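Putative diflavin flavoprotein A 5 (Nostoc sp. PCC 7120, PDB 4FEK) probably transfers electrons from NADH to oxygen, reducing it to water, with this chain supplying the metallo-beta-lactamase-like N-terminal part of the diflavin protein. Local coordinates at residues 16-21 and 167-172. Sequence-based numbering, arbitrary orientation.
Sequences TNTKVL and TQILYT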
ATOM      1  N   THR A  16      -5.728 -10.816  12.966  1.00 24.32           N
ATOM      2  CA  THR A  16      -7.142 -11.147  13.096  1.00 27.55           C
ATOM      3  C   THR A  16      -7.921 -10.618  11.904  1.00 28.74           C
ATOM      4  O   THR A  16      -7.910  -9.425  11.639  1.00 26.75           O
ATOM      5  CB  THR A  16      -7.740 -10.594  14.397  1.00 31.87           C
ATOM      6  OG1 THR A  16      -6.994 -11.100  15.513  1.00 30.13           O
ATOM      7  CG2 THR A  16      -9.204 -11.005  14.531  1.00 34.45           C
ATOM      8  N   ASN A  17      -8.551 -11.532  11.162  1.00 21.88           N
ATOM      9  CA  ASN A  17      -9.349 -11.189   9.989  1.00 19.91           C
ATOM     10  C   ASN A  17      -8.549 -10.510   8.882  1.00 17.68           C
ATOM     11  O   ASN A  17      -9.127  -9.889   7.992  1.00 18.38           O
ATOM     12  CB  ASN A  17     -10.516 -10.288  10.368  1.00 21.35           C
ATOM     13  CG  ASN A  17     -11.522 -10.983  11.278  1.00 29.19           C
ATOM     14  OD1 ASN A  17     -11.877 -12.154  11.065  1.00 24.62           O
ATOM     15  ND2 ASN A  17     -11.989 -10.266  12.282  1.00 27.55           N
ATOM     16  N   THR A  18      -7.237 -10.670   8.915  1.00 15.52           N
ATOM     17  CA  THR A  18      -6.388  -9.985   7.936  1.00 18.12           C
ATOM     18  C   THR A  18      -5.435 -10.928   7.222  1.00 15.72           C
ATOM     19  O   THR A  18      -4.704 -11.710   7.864  1.00 17.28           O
ATOM     20  CB  THR A  18      -5.573  -8.865   8.616  1.00 17.51           C
ATOM     21  OG1 THR A  18      -6.437  -8.087   9.449  1.00 15.83           O
ATOM     22  CG2 THR A  18      -4.885  -7.935   7.568  1.00 11.56           C
ATOM     23  N   LYS A  19      -5.412 -10.815   5.892  1.00 12.44           N
ATOM     24  CA  LYS A  19      -4.477 -11.552   5.053  1.00 12.18           C
ATOM     25  C   LYS A  19      -3.732 -10.619   4.102  1.00 13.41           C
ATOM     26  O   LYS A  19      -4.278  -9.581   3.700  1.00 14.72           O
ATOM     27  CB  LYS A  19      -5.214 -12.564   4.176  1.00 13.75           C
ATOM     28  CG  LYS A  19      -5.970 -13.627   4.977  1.00 22.46           C
ATOM     29  CD  LYS A  19      -6.635 -14.637   4.038  1.00 29.86           C
ATOM     30  CE  LYS A  19      -7.219 -15.814   4.839  1.00 38.05           C
ATOM     31  NZ  LYS A  19      -8.220 -16.586   4.036  1.00 45.52           N
ATOM     32  N   VAL A  20      -2.516 -11.017   3.733  1.00 14.36           N
ATOM     33  CA  VAL A  20      -1.757 -10.336   2.674  1.00 12.40           C
ATOM     34  C   VAL A  20      -1.777 -11.237   1.453  1.00 18.36           C
ATOM     35  O   VAL A  20      -1.778 -12.473   1.594  1.00 15.17           O
ATOM     36  CB  VAL A  20      -0.290  -9.977   3.099  1.00 12.86           C
ATOM     37  CG1 VAL A  20       0.530 -11.226   3.474  1.00 15.03           C
ATOM     38  CG2 VAL A  20       0.440  -9.202   1.967  1.00 17.49           C
ATOM     39  N   LEU A  21      -1.873 -10.617   0.272  1.00 11.56           N
ATOM     40  CA  LEU A  21      -1.570 -11.264  -0.990  1.00 14.72           C
ATOM     41  C   LEU A  21      -0.341 -10.565  -1.551  1.00 16.59           C
ATOM     42  O   LEU A  21      -0.417  -9.387  -1.878  1.00 17.42           O
ATOM     43  CB  LEU A  21      -2.737 -11.100  -1.981  1.00 16.79           C
ATOM     44  CG  LEU A  21      -3.975 -11.979  -1.751  1.00 16.68           C
ATOM     45  CD1 LEU A  21      -4.782 -11.460  -0.567  1.00 18.29           C
ATOM     46  CD2 LEU A  21      -4.840 -12.055  -3.017  1.00 22.46           C
ATOM     47  N   THR A 167      -6.124  -4.364  14.903  1.00 25.61           N
ATOM     48  CA  THR A 167      -4.912  -5.142  14.735  1.00 25.32           C
ATOM     49  C   THR A 167      -3.647  -4.281  14.910  1.00 22.90           C
ATOM     50  O   THR A 167      -2.532  -4.808  14.963  1.00 21.69           O
ATOM     51  CB  THR A 167      -4.887  -5.766  13.332  1.00 23.93           C
ATOM     52  OG1 THR A 167      -4.803  -4.717  12.353  1.00 19.71           O
ATOM     53  CG2 THR A 167      -6.165  -6.586  13.070  1.00 20.67           C
ATOM     54  N   GLN A 168      -3.829  -2.967  14.987  1.00 21.18           N
ATOM     55  CA  GLN A 168      -2.702  -2.015  15.067  1.00 21.61           C
ATOM     56  C   GLN A 168      -1.740  -2.134  13.885  1.00 19.42           C
ATOM     57  O   GLN A 168      -0.522  -1.940  14.010  1.00 20.62           O
ATOM     58  CB  GLN A 168      -1.968  -2.105  16.411  1.00 23.97           C
ATOM     59  CG  GLN A 168      -2.936  -1.986  17.574  1.00 26.45           C
ATOM     60  CD  GLN A 168      -2.265  -1.824  18.917  1.00 34.93           C
ATOM     61  OE1 GLN A 168      -1.285  -2.495  19.225  1.00 38.36           O
ATOM     62  NE2 GLN A 168      -2.809  -0.937  19.734  1.00 34.41           N
ATOM     63  N   ILE A 169      -2.302  -2.446  12.728  1.00 17.52           N
ATOM     64  CA  ILE A 169      -1.527  -2.504  11.502  1.00 15.66           C
ATOM     65  C   ILE A 169      -1.710  -1.168  10.776  1.00 15.24           C
ATOM     66  O   ILE A 169      -2.816  -0.654  10.648  1.00 15.52           O
ATOM     67  CB  ILE A 169      -1.983  -3.657  10.580  1.00 14.09           C
ATOM     68  CG1 ILE A 169      -1.634  -5.035  11.194  1.00 14.40           C
ATOM     69  CG2 ILE A 169      -1.328  -3.546   9.224  1.00 13.46           C
ATOM     70  CD1 ILE A 169      -2.150  -6.224  10.331  1.00 18.60           C
ATOM     71  N   LEU A 170      -0.605  -0.605  10.311  1.00 22.24           N
ATOM     72  CA  LEU A 170      -0.657   0.594   9.490  1.00 15.58           C
ATOM     73  C   LEU A 170      -0.328   0.210   8.053  1.00 12.40           C
ATOM     74  O   LEU A 170       0.748  -0.347   7.780  1.00 11.85           O
ATOM     75  CB  LEU A 170       0.348   1.615  10.031  1.00 17.29           C
ATOM     76  CG  LEU A 170       0.386   2.925   9.260  1.00 18.37           C
ATOM     77  CD1 LEU A 170      -0.940   3.630   9.448  1.00 15.67           C
ATOM     78  CD2 LEU A 170       1.555   3.801   9.768  1.00 15.81           C
ATOM     79  N   TYR A 171      -1.251   0.507   7.141  1.00 11.73           N
ATOM     80  CA  TYR A 171      -1.098   0.213   5.712  1.00 10.35           C
ATOM     81  C   TYR A 171      -0.453   1.449   5.089  1.00 13.87           C
ATOM     82  O   TYR A 171      -1.071   2.513   5.059  1.00 14.71           O
ATOM     83  CB  TYR A 171      -2.467  -0.101   5.089  1.00 10.66           C
ATOM     84  CG  TYR A 171      -3.083  -1.360   5.744  1.00 11.47           C
ATOM     85  CD1 TYR A 171      -2.834  -2.628   5.217  1.00 14.75           C
ATOM     86  CD2 TYR A 171      -3.836  -1.268   6.912  1.00 14.63           C
ATOM     87  CE1 TYR A 171      -3.348  -3.772   5.818  1.00 14.33           C
ATOM     88  CE2 TYR A 171      -4.355  -2.422   7.544  1.00 13.42           C
ATOM     89  CZ  TYR A 171      -4.098  -3.663   6.982  1.00 16.26           C
ATOM     90  OH  TYR A 171      -4.595  -4.806   7.582  1.00 15.44           O
ATOM     91  N   THR A 172       0.787   1.309   4.630  1.00  9.65           N
ATOM     92  CA  THR A 172       1.612   2.476   4.325  1.00 17.63           C
ATOM     93  C   THR A 172       1.913   2.602   2.843  1.00 17.32           C
ATOM     94  O   THR A 172       2.563   3.584   2.432  1.00 15.88           O
ATOM     95  CB  THR A 172       2.957   2.465   5.095  1.00 16.02           C
ATOM     96  OG1 THR A 172       3.759   1.346   4.672  1.00 13.52           O
ATOM     97  CG2 THR A 172       2.736   2.405   6.588  1.00 21.59           C
TER
HETATM   98  O   HOH W   1      -6.016  -5.235   9.807  1.00 13.49           O
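This contact joins the two beta sheets of the metallo-beta-lactamase-like domain of the flavodiiron family. Segment 16-21 covers the turn after strand 8-15 and the start of strand 18-25, in the seven-stranded sheet. Segment 167-172 runs from a turn into strand 169-173 of the five-stranded sheet. The sheets meet mainly through side chains, and no direct hydrogen bond links the two segments.

Thr-18 has the most surface buried. Its OG1 lies anti to the carbonyl carbon and donates a hydrogen bond of 3.0 Å to Thr-16 O. This donor sits about 50° out of the carbonyl plane, so the bond misses the lone pairs. It ties the turn at Asn-17 to the start of the strand.

Thr-167 reaches toward Thr-18, tip to tip. Thr-167 CG2 lies 3.6 Å from Thr-16 O and also packs near Thr-18 OG1. Thr-167 OG1 takes the crowded position between backbone N and carbonyl carbon (chi1 65°). There it accepts a weak bond from Ile-169 N.

Tyr-171 approaches Thr-18 end-on. Its OH comes within 3.1 Å of Thr-18 CG2, a tight contact near the ring plane. Ile-169 CG2 covers one face of the ring, toward the rim, and Tyr-46 meets the ring edge-to-face.

One water bridges the sheets between Thr-18, Thr-167 and Tyr-171. It donates to Thr-18 OG1 and also bonds Thr-167 OG1, both at 2.9 Å. Its shortest bond, 2.7 Å, is to Tyr-171 OH, with the water oxygen in the plane of the ring.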